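Local atomic coordinates of putative aminotransferase (PDB entry 4ZWV), a protein that probably works as a pyridoxal 5'-phosphate-dependent sugar aminotransferase in the biosynthesis of the aminopentose carried by the indolocarbazole AT2433. Residues 198-203 with 209-214; 79-84 with 338-343; 136-141 with 173-178; 21-26 with 32-37; 92-97 with 122-127. All coordinates share one frame; numbering follows the deposited sequence. Where two conformers were deposited one is given.

Interaction 1: residues 198-203 with 209-214; sequences GLLTLP and ERAMLR
Ala211 meets Leu200 and Leu202 in a strand-against-helix contact of the large domain of a fold-type-I aminotransferase. Strand 198-201 is the antiparallel member of the mixed seven-stranded sheet in this fold, and helix 205-214 follows it almost at once. The evidence for the packing mode lies in two methyl-to-methyl distances. Leu200 CD2 and Leu202 CD2 each stand 4.1 Å from Ala211 CB, so the small helix side chain is met equally by two branches that arrive from different places along residues 198-203. Seen from Ala211 CB, the two methyl carbons subtend about 66°, and they lie 4.5 Å from each other (Leu200 CD2 to Leu202 CD2), with the alanine methyl opposite the gap between them. The leucines reach this spot by different torsions: Leu200 carries CG opposite its amide nitrogen (chi1 171°), whereas Leu202 turns CG away from its carbonyl carbon (chi1 -62°). Being two residues apart, both point from the same side of 198-203. Leu199 and Thr201 take the other side and pack on helix 33-46. No polar bond crosses the contact, which is buried and apolar. The same cluster is widened by Val52 of strand 51-54, on which both Leu202 and Ala211 rest, and by Val183 under Leu200. The helix sends its charged groups elsewhere: Arg210 pairs through NE with Glu234. The carbonyl oxygen of Leu202 accepts from both Arg50 NE and Asn48 ND2.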
# COMPACT_ATOMS: atom_id res chain seq x y z
N GLY A 198 -9.04 -0.69 4.65
CA GLY A 198 -9.31 -1.96 5.29
C GLY A 198 -9.24 -1.82 6.78
O GLY A 198 -8.98 -0.73 7.31
N LEU A 199 -9.49 -2.93 7.47
CA LEU A 199 -9.48 -2.92 8.93
C LEU A 199 -8.89 -4.23 9.41
O LEU A 199 -9.36 -5.30 9.03
CB LEU A 199 -10.90 -2.75 9.49
CG LEU A 199 -10.95 -2.47 10.99
CD1 LEU A 199 -10.52 -1.03 11.28
CD2 LEU A 199 -12.38 -2.73 11.51
N LEU A 200 -7.85 -4.14 10.23
CA LEU A 200 -7.30 -5.30 10.91
C LEU A 200 -7.82 -5.31 12.33
O LEU A 200 -7.65 -4.33 13.06
CB LEU A 200 -5.77 -5.25 10.89
CG LEU A 200 -5.06 -6.29 11.75
CD1 LEU A 200 -5.35 -7.71 11.24
CD2 LEU A 200 -3.57 -6.01 11.71
N THR A 201 -8.49 -6.39 12.73
CA THR A 201 -8.93 -6.49 14.11
C THR A 201 -8.07 -7.52 14.82
O THR A 201 -7.64 -8.50 14.22
CB THR A 201 -10.43 -6.87 14.24
OG1 THR A 201 -10.63 -8.25 13.89
CG2 THR A 201 -11.30 -5.98 13.35
N LEU A 202 -7.80 -7.26 16.10
CA LEU A 202 -6.91 -8.10 16.90
C LEU A 202 -7.65 -8.70 18.08
O LEU A 202 -8.53 -8.07 18.66
CB LEU A 202 -5.71 -7.30 17.42
CG LEU A 202 -4.73 -6.68 16.42
CD1 LEU A 202 -4.33 -7.66 15.34
CD2 LEU A 202 -5.30 -5.39 15.81
N PRO A 203 -7.25 -9.92 18.46
CA PRO A 203 -7.87 -10.60 19.60
C PRO A 203 -7.25 -10.25 20.96
O PRO A 203 -7.77 -10.67 22.00
CB PRO A 203 -7.66 -12.08 19.27
CG PRO A 203 -6.40 -12.09 18.48
CD PRO A 203 -6.42 -10.83 17.65
N GLU A 209 -1.27 -3.22 19.98
CA GLU A 209 -0.26 -2.17 20.10
C GLU A 209 0.82 -2.30 19.02
O GLU A 209 1.24 -1.29 18.44
CB GLU A 209 0.36 -2.18 21.49
CG GLU A 209 -0.62 -1.84 22.62
CD GLU A 209 -1.04 -0.38 22.65
OE1 GLU A 209 -0.38 0.46 22.00
OE2 GLU A 209 -2.04 -0.06 23.32
N ARG A 210 1.24 -3.53 18.72
CA ARG A 210 2.23 -3.74 17.66
C ARG A 210 1.68 -3.35 16.29
O ARG A 210 2.38 -2.75 15.47
CB ARG A 210 2.71 -5.19 17.63
CG ARG A 210 3.47 -5.60 18.88
CD ARG A 210 3.80 -7.09 18.84
NE ARG A 210 4.66 -7.39 17.71
CZ ARG A 210 4.56 -8.47 16.94
NH1 ARG A 210 3.63 -9.39 17.17
NH2 ARG A 210 5.41 -8.63 15.93
N ALA A 211 0.41 -3.66 16.05
CA ALA A 211 -0.22 -3.32 14.78
C ALA A 211 -0.30 -1.82 14.56
O ALA A 211 -0.06 -1.34 13.46
CB ALA A 211 -1.64 -3.93 14.70
N MSE A 212 -0.63 -1.09 15.62
CA MSE A 212 -0.73 0.37 15.52
C MSE A 212 0.60 1.04 15.24
O MSE A 212 0.64 2.10 14.63
CB MSE A 212 -1.32 0.94 16.80
CG MSE A 212 -2.79 0.66 16.94
SE MSE A 212 -3.52 1.64 18.43
CE MSE A 212 -2.86 0.53 19.86
N LEU A 213 1.69 0.43 15.70
CA LEU A 213 3.02 0.92 15.38
C LEU A 213 3.45 0.51 13.97
O LEU A 213 3.90 1.35 13.17
CB LEU A 213 4.04 0.43 16.41
CG LEU A 213 4.02 1.11 17.77
CD1 LEU A 213 4.87 0.31 18.74
CD2 LEU A 213 4.53 2.53 17.65
N ARG A 214 3.34 -0.77 13.66
CA ARG A 214 3.91 -1.28 12.42
C ARG A 214 3.13 -0.87 11.18
O ARG A 214 3.67 -0.92 10.09
CB ARG A 214 4.05 -2.80 12.48
CG ARG A 214 4.97 -3.27 13.61
CD ARG A 214 5.29 -4.75 13.48
NE ARG A 214 6.29 -4.95 12.44
CZ ARG A 214 6.89 -6.11 12.17
NH1 ARG A 214 6.58 -7.20 12.85
NH2 ARG A 214 7.79 -6.17 11.20

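Interaction 2: residues 79-84 with 338-343; sequences STPLTF and PGLDSV
With chi1 at -180°, Leu340 throws its CG opposite its own amide nitrogen and across to Pro81; a chi2 of 50° then places the two methyls so that each finds a different neighbour. CD2 of Leu340 lies 3.7 Å from CG of Pro81, the two side chains sliding past one another in opposite directions. CD1 of Leu340 makes the looser approach, 4.4 Å to Leu82 CD2. Leu82, like Pro81, faces the helix; it is the centre of an inverse gamma turn, with a weak bond from Thr83 N to Pro81 O (3.0 Å). The contact thus joins the loop after strand 76-79 of the large sheet to helix 338-344, whose first turn is held by Asp102 at the amides of Gly339 and Leu340. Met347, on a strand of the small antiparallel sheet, touches both leucines. Within the helix Ser342 OG donates to Gly339 O at 2.7 Å. Since only carbon atoms meet between the two segments, and no hydrogen bond or ion pair crosses, the contact rests on shape and on burial of apolar surface, with no directional bond to fix its register.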
# COMPACT_ATOMS: atom_id res chain seq x y z
N SER A 79 -3.69 -22.28 2.76
CA SER A 79 -4.65 -21.37 2.16
C SER A 79 -5.34 -22.11 1.02
O SER A 79 -4.76 -23.03 0.44
CB SER A 79 -3.95 -20.11 1.66
OG SER A 79 -4.86 -19.14 1.20
N THR A 80 -6.56 -21.71 0.69
CA THR A 80 -7.24 -22.29 -0.47
C THR A 80 -6.99 -21.39 -1.69
O THR A 80 -6.75 -20.19 -1.55
CB THR A 80 -8.76 -22.47 -0.24
OG1 THR A 80 -9.25 -23.51 -1.10
CG2 THR A 80 -9.53 -21.20 -0.54
N PRO A 81 -7.02 -21.98 -2.90
CA PRO A 81 -6.84 -21.15 -4.09
C PRO A 81 -8.12 -20.51 -4.60
O PRO A 81 -8.05 -19.69 -5.52
CB PRO A 81 -6.30 -22.14 -5.13
CG PRO A 81 -6.81 -23.47 -4.70
CD PRO A 81 -7.00 -23.42 -3.20
N LEU A 82 -9.27 -20.85 -4.01
CA LEU A 82 -10.53 -20.24 -4.42
C LEU A 82 -10.72 -18.97 -3.61
O LEU A 82 -11.49 -18.91 -2.64
CB LEU A 82 -11.69 -21.22 -4.24
CG LEU A 82 -13.02 -20.70 -4.80
CD1 LEU A 82 -12.91 -20.52 -6.31
CD2 LEU A 82 -14.15 -21.65 -4.47
N THR A 83 -10.01 -17.93 -4.03
CA THR A 83 -10.11 -16.63 -3.39
C THR A 83 -9.53 -15.59 -4.34
O THR A 83 -9.05 -15.93 -5.43
CB THR A 83 -9.37 -16.59 -2.04
OG1 THR A 83 -9.54 -15.30 -1.42
CG2 THR A 83 -7.89 -16.87 -2.22
N PHE A 84 -9.61 -14.33 -3.94
CA PHE A 84 -8.99 -13.26 -4.72
C PHE A 84 -7.48 -13.38 -4.52
O PHE A 84 -7.02 -13.79 -3.45
CB PHE A 84 -9.51 -11.89 -4.29
CG PHE A 84 -8.91 -10.75 -5.08
CD1 PHE A 84 -9.09 -10.69 -6.45
CD2 PHE A 84 -8.18 -9.76 -4.44
CE1 PHE A 84 -8.55 -9.65 -7.19
CE2 PHE A 84 -7.64 -8.71 -5.18
CZ PHE A 84 -7.82 -8.66 -6.55
N PRO A 338 -9.16 -32.38 -5.64
CA PRO A 338 -10.29 -32.99 -6.33
C PRO A 338 -11.63 -32.35 -5.95
O PRO A 338 -12.54 -32.34 -6.79
CB PRO A 338 -10.24 -34.45 -5.86
CG PRO A 338 -9.49 -34.42 -4.59
CD PRO A 338 -8.48 -33.31 -4.73
N GLY A 339 -11.75 -31.81 -4.74
CA GLY A 339 -12.97 -31.13 -4.34
C GLY A 339 -13.21 -29.91 -5.21
O GLY A 339 -14.27 -29.73 -5.80
N LEU A 340 -12.19 -29.06 -5.31
CA LEU A 340 -12.29 -27.88 -6.16
C LEU A 340 -12.49 -28.28 -7.62
O LEU A 340 -13.29 -27.67 -8.33
CB LEU A 340 -11.04 -27.01 -6.00
CG LEU A 340 -10.99 -25.73 -6.84
CD1 LEU A 340 -12.29 -24.93 -6.66
CD2 LEU A 340 -9.78 -24.89 -6.44
N ASP A 341 -11.75 -29.29 -8.08
CA ASP A 341 -11.91 -29.78 -9.45
C ASP A 341 -13.36 -30.15 -9.75
O ASP A 341 -13.84 -29.94 -10.87
CB ASP A 341 -11.02 -31.01 -9.72
CG ASP A 341 -9.53 -30.68 -9.73
OD1 ASP A 341 -9.16 -29.50 -9.87
OD2 ASP A 341 -8.74 -31.64 -9.59
N SER A 342 -14.07 -30.69 -8.76
CA SER A 342 -15.42 -31.20 -9.01
C SER A 342 -16.46 -30.08 -9.15
O SER A 342 -17.58 -30.34 -9.59
CB SER A 342 -15.86 -32.15 -7.89
OG SER A 342 -16.21 -31.45 -6.71
N VAL A 343 -16.09 -28.85 -8.79
CA VAL A 343 -17.03 -27.73 -8.90
C VAL A 343 -16.53 -26.56 -9.75
O VAL A 343 -17.31 -25.68 -10.12
CB VAL A 343 -17.41 -27.18 -7.51
CG1 VAL A 343 -18.23 -28.21 -6.74
CG2 VAL A 343 -16.17 -26.77 -6.72

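Interaction 3: residues 136-141 with 173-178; sequences VDLDRL and VPLGSH
Leu138 and His178 carry the contact through a CH-pi interaction. CD1 of Leu138 stands 3.7 Å from the centroid of the His178 ring and 21° off the ring normal, over one face but displaced toward the rim; its nearest ring atom is His178 CG, at 3.5 Å. The two side chains cross at about a right angle, and CD1 is the leucine atom that touches. Val173 CG1 covers the opposite face, 3.5 Å above the plane, which leaves the imidazole sandwiched between aliphatic groups. Apolar packing adds one more pair: the same Leu138 CD1 lies 4.1 Å from Leu175 CD2. Polar bonds act beside the contact, not through it. His178 NE2 is hydrogen-bonded to Tyr170 O, which helps fix the rotation of the ring. Asp137 serves as N-cap, its OD1 accepting from Arg140 N (3.3 Å) from above the carboxylate plane. An alanine at His178 is likely to leave Leu138 CD1 and Val173 CG1 facing a gap and Tyr170 O without this partner. Helix 138-152 is the connection of a beta-alpha-beta crossover between the parallel neighbours 123-129 and 157-161. Its first turn meets Leu175, in the type II turn from Pro174 to Ser177 that begins at the end of strand 173-174, and His178 just beyond it; Leu138 and Leu175 both also rest on Glu160 of strand 157-161.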
# COMPACT_ATOMS: atom_id res chain seq x y z
N VAL A 136 -16.82 -19.34 7.41
CA VAL A 136 -16.20 -20.60 7.78
C VAL A 136 -16.69 -21.07 9.15
O VAL A 136 -17.06 -20.25 10.00
CB VAL A 136 -14.65 -20.42 7.78
CG1 VAL A 136 -13.92 -21.67 8.22
CG2 VAL A 136 -14.16 -19.99 6.39
N ASP A 137 -16.71 -22.38 9.35
CA ASP A 137 -17.04 -22.98 10.65
C ASP A 137 -15.90 -22.74 11.65
O ASP A 137 -15.03 -23.60 11.84
CB ASP A 137 -17.31 -24.47 10.45
CG ASP A 137 -17.85 -25.15 11.69
OD1 ASP A 137 -17.83 -24.58 12.81
OD2 ASP A 137 -18.31 -26.31 11.54
N LEU A 138 -15.91 -21.58 12.30
CA LEU A 138 -14.79 -21.15 13.12
C LEU A 138 -14.60 -22.00 14.38
O LEU A 138 -13.47 -22.18 14.82
CB LEU A 138 -14.95 -19.68 13.50
CG LEU A 138 -14.82 -18.72 12.31
CD1 LEU A 138 -15.17 -17.31 12.77
CD2 LEU A 138 -13.41 -18.74 11.72
N ASP A 139 -15.69 -22.53 14.95
CA ASP A 139 -15.55 -23.38 16.14
C ASP A 139 -14.85 -24.69 15.77
O ASP A 139 -14.04 -25.21 16.54
CB ASP A 139 -16.91 -23.70 16.77
CG ASP A 139 -17.55 -22.51 17.47
OD1 ASP A 139 -16.93 -21.43 17.61
OD2 ASP A 139 -18.72 -22.67 17.92
N ARG A 140 -15.20 -25.24 14.62
CA ARG A 140 -14.55 -26.47 14.17
C ARG A 140 -13.06 -26.23 13.92
O ARG A 140 -12.21 -27.04 14.31
CB ARG A 140 -15.21 -27.00 12.91
CG ARG A 140 -14.59 -28.28 12.43
CD ARG A 140 -15.35 -28.88 11.27
NE ARG A 140 -14.64 -30.04 10.75
CZ ARG A 140 -14.85 -30.57 9.56
NH1 ARG A 140 -15.75 -30.03 8.75
NH2 ARG A 140 -14.15 -31.63 9.17
N LEU A 141 -12.77 -25.11 13.29
CA LEU A 141 -11.41 -24.68 13.05
C LEU A 141 -10.62 -24.59 14.37
O LEU A 141 -9.51 -25.12 14.46
CB LEU A 141 -11.42 -23.35 12.31
CG LEU A 141 -10.08 -22.68 12.08
CD1 LEU A 141 -9.19 -23.56 11.22
CD2 LEU A 141 -10.29 -21.32 11.44
N VAL A 173 -22.13 -14.27 17.02
CA VAL A 173 -20.99 -13.41 17.30
C VAL A 173 -20.51 -12.80 15.99
O VAL A 173 -20.28 -13.50 15.01
CB VAL A 173 -19.86 -14.21 17.98
CG1 VAL A 173 -18.59 -13.36 18.13
CG2 VAL A 173 -20.33 -14.75 19.32
N PRO A 174 -20.37 -11.46 15.96
CA PRO A 174 -19.88 -10.80 14.74
C PRO A 174 -18.49 -11.26 14.36
O PRO A 174 -17.64 -11.48 15.24
CB PRO A 174 -19.86 -9.32 15.12
CG PRO A 174 -19.78 -9.31 16.63
CD PRO A 174 -20.56 -10.52 17.08
N LEU A 175 -18.23 -11.41 13.07
CA LEU A 175 -16.85 -11.61 12.65
C LEU A 175 -15.97 -10.50 13.23
O LEU A 175 -16.40 -9.34 13.34
CB LEU A 175 -16.72 -11.64 11.12
CG LEU A 175 -17.43 -12.78 10.40
CD1 LEU A 175 -17.06 -12.74 8.93
CD2 LEU A 175 -17.07 -14.14 11.03
N GLY A 176 -14.76 -10.87 13.63
CA GLY A 176 -13.88 -9.98 14.37
C GLY A 176 -13.78 -10.34 15.85
O GLY A 176 -12.90 -9.86 16.55
N SER A 177 -14.68 -11.20 16.34
CA SER A 177 -14.74 -11.48 17.77
C SER A 177 -14.65 -12.97 18.09
O SER A 177 -15.17 -13.41 19.12
CB SER A 177 -16.03 -10.92 18.38
OG SER A 177 -16.01 -9.50 18.40
N HIS A 178 -13.97 -13.73 17.24
CA HIS A 178 -13.86 -15.17 17.47
C HIS A 178 -12.44 -15.59 17.89
O HIS A 178 -12.12 -16.77 17.91
CB HIS A 178 -14.30 -15.95 16.22
CG HIS A 178 -15.73 -15.73 15.85
ND1 HIS A 178 -16.13 -14.72 15.01
CD2 HIS A 178 -16.86 -16.39 16.22
CE1 HIS A 178 -17.45 -14.76 14.87
NE2 HIS A 178 -17.91 -15.77 15.59

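Interaction 4: residues 21-26 with 32-37; sequences AEVFAS and GPRVAE
Val23 and Arg34 form the tight inner part of this contact, where CG2 of the buried valine lies 4.1 Å from the arginine's CG and the two side chains slide past each other in opposite directions. Val23 also packs on Ala247 of the long helix 243-273. Toward solvent the contact is electrostatic and looser. Glu22 OE2 sits 3.3 Å from Arg34 NH2, yet it lies 3.2 Å above the guanidinium plane, so the salt bridge works by charge and no N-H points at the oxygen. Helices 16-26 and 33-46 are consecutive helices joined by a short loop, the second beginning at N-cap Gly32, with Asp243 accepting from the amides of Gly32, Arg34 and Val35. The in-plane bonds of the guanidinium go to its own helix: Arg34, bent at chi2 (-75°) and chi3 (71°), curls back to give NE to Glu37 OE1 at 2.9 Å and NH1 to the same oxygen at 3.1 Å, a side-on grip that holds the flat group in place beneath Glu22. Both carboxylates have a second partner in Arg19. Elsewhere on helix 16-26, Ala21 and Phe24 pack on Leu17 and Ala16 of the second subunit.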
# COMPACT_ATOMS: atom_id res chain seq x y z
N ALA A 21 -14.69 17.34 1.45
CA ALA A 21 -14.51 18.79 1.53
C ALA A 21 -13.99 19.19 2.91
O ALA A 21 -13.16 20.09 3.02
CB ALA A 21 -15.81 19.53 1.21
N GLU A 22 -14.50 18.52 3.94
CA GLU A 22 -14.07 18.77 5.32
C GLU A 22 -12.58 18.48 5.49
O GLU A 22 -11.85 19.26 6.10
CB GLU A 22 -14.90 17.91 6.29
CG GLU A 22 -14.52 18.04 7.77
CD GLU A 22 -15.12 16.95 8.66
OE1 GLU A 22 -15.83 16.06 8.15
OE2 GLU A 22 -14.88 16.97 9.89
N VAL A 23 -12.13 17.37 4.91
CA VAL A 23 -10.72 16.99 4.97
C VAL A 23 -9.87 18.04 4.26
O VAL A 23 -8.89 18.53 4.82
CB VAL A 23 -10.48 15.61 4.35
CG1 VAL A 23 -8.98 15.30 4.25
CG2 VAL A 23 -11.15 14.55 5.21
N PHE A 24 -10.25 18.39 3.05
CA PHE A 24 -9.48 19.40 2.31
C PHE A 24 -9.45 20.74 3.05
O PHE A 24 -8.42 21.41 3.11
CB PHE A 24 -10.04 19.58 0.90
CG PHE A 24 -9.78 18.43 -0.04
CD1 PHE A 24 -8.93 17.39 0.31
CD2 PHE A 24 -10.39 18.40 -1.28
CE1 PHE A 24 -8.71 16.33 -0.58
CE2 PHE A 24 -10.18 17.35 -2.16
CZ PHE A 24 -9.33 16.32 -1.82
N ALA A 25 -10.59 21.15 3.60
CA ALA A 25 -10.68 22.43 4.29
C ALA A 25 -9.82 22.46 5.56
O ALA A 25 -9.30 23.51 5.93
CB ALA A 25 -12.14 22.75 4.62
N SER A 26 -9.65 21.30 6.19
CA SER A 26 -8.83 21.21 7.40
C SER A 26 -7.35 21.37 7.08
O SER A 26 -6.56 21.78 7.93
CB SER A 26 -9.04 19.86 8.10
OG SER A 26 -8.31 18.85 7.43
N GLY A 32 -5.27 11.10 10.86
CA GLY A 32 -5.59 12.01 11.95
C GLY A 32 -6.97 11.79 12.54
O GLY A 32 -7.37 10.64 12.78
N PRO A 33 -7.72 12.88 12.76
CA PRO A 33 -8.99 12.77 13.47
C PRO A 33 -10.08 11.99 12.74
O PRO A 33 -10.90 11.37 13.41
CB PRO A 33 -9.42 14.24 13.66
CG PRO A 33 -8.64 15.01 12.64
CD PRO A 33 -7.34 14.28 12.48
N ARG A 34 -10.10 12.00 11.41
CA ARG A 34 -11.14 11.24 10.72
C ARG A 34 -10.87 9.74 10.86
O ARG A 34 -11.80 8.96 11.04
CB ARG A 34 -11.24 11.62 9.24
CG ARG A 34 -11.54 13.11 8.98
CD ARG A 34 -12.99 13.50 9.28
NE ARG A 34 -13.32 13.49 10.70
CZ ARG A 34 -12.95 14.43 11.56
NH1 ARG A 34 -13.30 14.33 12.84
NH2 ARG A 34 -12.22 15.47 11.16
N VAL A 35 -9.60 9.34 10.79
CA VAL A 35 -9.24 7.95 11.02
C VAL A 35 -9.67 7.53 12.42
O VAL A 35 -10.25 6.46 12.59
CB VAL A 35 -7.73 7.73 10.84
CG1 VAL A 35 -7.30 6.39 11.48
CG2 VAL A 35 -7.37 7.77 9.37
N ALA A 36 -9.41 8.37 13.41
CA ALA A 36 -9.81 8.06 14.79
C ALA A 36 -11.33 7.92 14.90
O ALA A 36 -11.82 6.99 15.55
CB ALA A 36 -9.31 9.13 15.75
N GLU A 37 -12.07 8.82 14.25
CA GLU A 37 -13.53 8.80 14.26
C GLU A 37 -14.07 7.52 13.61
O GLU A 37 -14.98 6.87 14.13
CB GLU A 37 -14.08 10.04 13.54
CG GLU A 37 -15.60 10.14 13.55
CD GLU A 37 -16.15 11.31 12.75
OE1 GLU A 37 -15.35 12.12 12.23
OE2 GLU A 37 -17.39 11.41 12.63

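Interaction 5: residues 92-97 with 122-127; sequences LADGRR and ATRAII
Asp94 OD2 is gripped by two donors, Arg96 NE at 2.8 Å and a water at 2.7 Å that passes the link on to Arg124 NE across the contact. The aspartate stands where helix 85-93 ends in a Schellman motif, with Gly95 at positive phi, just before the chain enters strand 97-100 of the large sheet. The Asp94-Arg96 bond is nearly straight (173°) and lies in the guanidinium plane, so it holds the Arg96 group flat against its neighbour. Arg124, extended from CG to NE, brings its own guanidinium under that plane: the centres are 3.4 Å apart and the planes 12° from parallel, a face-to-face stack. Arg96 NH2 and Arg124 NH1, 3.2 Å apart, are both donors and make no bond. Their like charges are probably eased by Asp94, by Glu72 at Arg96 NH1, and by carbonyls of Ala70 and Arg74 that accept from Arg124. With an alanine in place of Arg96, Asp94 would probably lose its salt-bridge partner and the stacked face of Arg124 its cover. At the rim of the contact Arg97 NH2, salt-bridged to Asp75, lies 3.8 Å from Ala122 CB, which sits at the guanidinium edge.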
# COMPACT_ATOMS: atom_id res chain seq x y z
N LEU A 92 3.14 -14.91 -0.38
CA LEU A 92 4.39 -14.94 -1.13
C LEU A 92 5.25 -13.72 -0.81
O LEU A 92 6.48 -13.84 -0.67
CB LEU A 92 4.11 -15.02 -2.64
CG LEU A 92 3.32 -16.26 -3.05
CD1 LEU A 92 3.08 -16.27 -4.54
CD2 LEU A 92 4.04 -17.52 -2.61
N ALA A 93 4.61 -12.56 -0.66
CA ALA A 93 5.32 -11.31 -0.36
C ALA A 93 5.93 -11.36 1.04
O ALA A 93 6.93 -10.70 1.31
CB ALA A 93 4.40 -10.10 -0.50
N ASP A 94 5.32 -12.17 1.91
CA ASP A 94 5.81 -12.37 3.28
C ASP A 94 7.00 -13.33 3.31
O ASP A 94 7.57 -13.56 4.37
CB ASP A 94 4.67 -12.89 4.17
CG ASP A 94 5.01 -12.84 5.66
OD1 ASP A 94 5.26 -11.74 6.19
OD2 ASP A 94 5.00 -13.92 6.31
N GLY A 95 7.36 -13.89 2.16
CA GLY A 95 8.50 -14.79 2.07
C GLY A 95 8.20 -16.23 2.44
O GLY A 95 9.12 -17.01 2.68
N ARG A 96 6.92 -16.60 2.44
CA ARG A 96 6.51 -17.95 2.84
C ARG A 96 6.08 -18.80 1.67
O ARG A 96 5.92 -18.33 0.54
CB ARG A 96 5.37 -17.89 3.87
CG ARG A 96 5.56 -16.84 4.94
CD ARG A 96 6.85 -17.01 5.74
NE ARG A 96 7.02 -15.86 6.60
CZ ARG A 96 8.05 -15.67 7.42
NH1 ARG A 96 9.01 -16.58 7.52
NH2 ARG A 96 8.11 -14.55 8.14
N ARG A 97 5.84 -20.08 1.95
CA ARG A 97 5.41 -21.05 0.97
C ARG A 97 3.93 -21.39 1.15
O ARG A 97 3.49 -21.68 2.27
CB ARG A 97 6.28 -22.29 1.10
CG ARG A 97 5.76 -23.55 0.48
CD ARG A 97 6.83 -24.64 0.56
NE ARG A 97 7.16 -25.01 1.94
CZ ARG A 97 6.61 -26.03 2.58
NH1 ARG A 97 5.69 -26.77 1.98
NH2 ARG A 97 6.97 -26.32 3.83
N ALA A 122 5.81 -27.80 9.66
CA ALA A 122 6.20 -26.57 8.97
C ALA A 122 5.12 -25.49 8.96
O ALA A 122 5.36 -24.38 8.48
CB ALA A 122 6.61 -26.88 7.53
N THR A 123 3.94 -25.79 9.49
CA THR A 123 2.82 -24.86 9.40
C THR A 123 3.01 -23.63 10.27
O THR A 123 3.14 -23.72 11.50
CB THR A 123 1.50 -25.51 9.79
OG1 THR A 123 1.27 -26.64 8.94
CG2 THR A 123 0.36 -24.53 9.62
N ARG A 124 3.05 -22.48 9.62
CA ARG A 124 3.20 -21.22 10.29
C ARG A 124 1.85 -20.59 10.66
O ARG A 124 1.65 -20.08 11.77
CB ARG A 124 3.97 -20.29 9.34
CG ARG A 124 4.15 -18.90 9.80
CD ARG A 124 5.04 -18.12 8.81
NE ARG A 124 5.60 -16.98 9.52
CZ ARG A 124 6.69 -17.04 10.26
NH1 ARG A 124 7.11 -15.96 10.89
NH2 ARG A 124 7.37 -18.18 10.37
N ALA A 125 0.91 -20.69 9.74
CA ALA A 125 -0.38 -20.01 9.87
C ALA A 125 -1.35 -20.59 8.87
O ALA A 125 -0.97 -21.31 7.95
CB ALA A 125 -0.24 -18.50 9.65
N ILE A 126 -2.62 -20.24 9.07
CA ILE A 126 -3.70 -20.63 8.18
C ILE A 126 -4.48 -19.37 7.85
O ILE A 126 -4.82 -18.64 8.76
CB ILE A 126 -4.63 -21.66 8.84
CG1 ILE A 126 -3.83 -22.91 9.27
CG2 ILE A 126 -5.79 -22.03 7.91
CD1 ILE A 126 -4.50 -23.66 10.42
N ILE A 127 -4.69 -19.08 6.57
CA ILE A 127 -5.59 -17.99 6.21
C ILE A 127 -6.91 -18.60 5.78
O ILE A 127 -6.94 -19.45 4.89
CB ILE A 127 -5.03 -17.09 5.09
CG1 ILE A 127 -3.68 -16.49 5.54
CG2 ILE A 127 -6.02 -15.98 4.76
CD1 ILE A 127 -3.08 -15.49 4.53
O HOH W 1 4.27 -14.74 8.79

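Along the chain interaction 4 comes first, followed by 5, 3 and 1, while interaction 2 spans residues 79 to 343 and so encloses those three. Interactions 1 and 5 both reach the seven-stranded sheet, their centres about 19 Å apart. Interaction 3 lies at one end of helix 138-152, which follows strand 123-129 of interaction 5. Direct touches are few: Thr201 OG1 meets Gly176 CA at 3.7 Å between 1 and 3, and Ser79 OG approaches Ile127 O at 4.2 Å between 2 and 5. Interactions 2 and 4 lie farthest apart, centres about 42 Å, across the chain's centre. Interactions 1 and 5 thus involve the large sheet directly, 2 and 3 join loops to helices beside it, and 4 pairs two helices near the N-terminus; segments of 2, 4 and 5 also touch the second subunit.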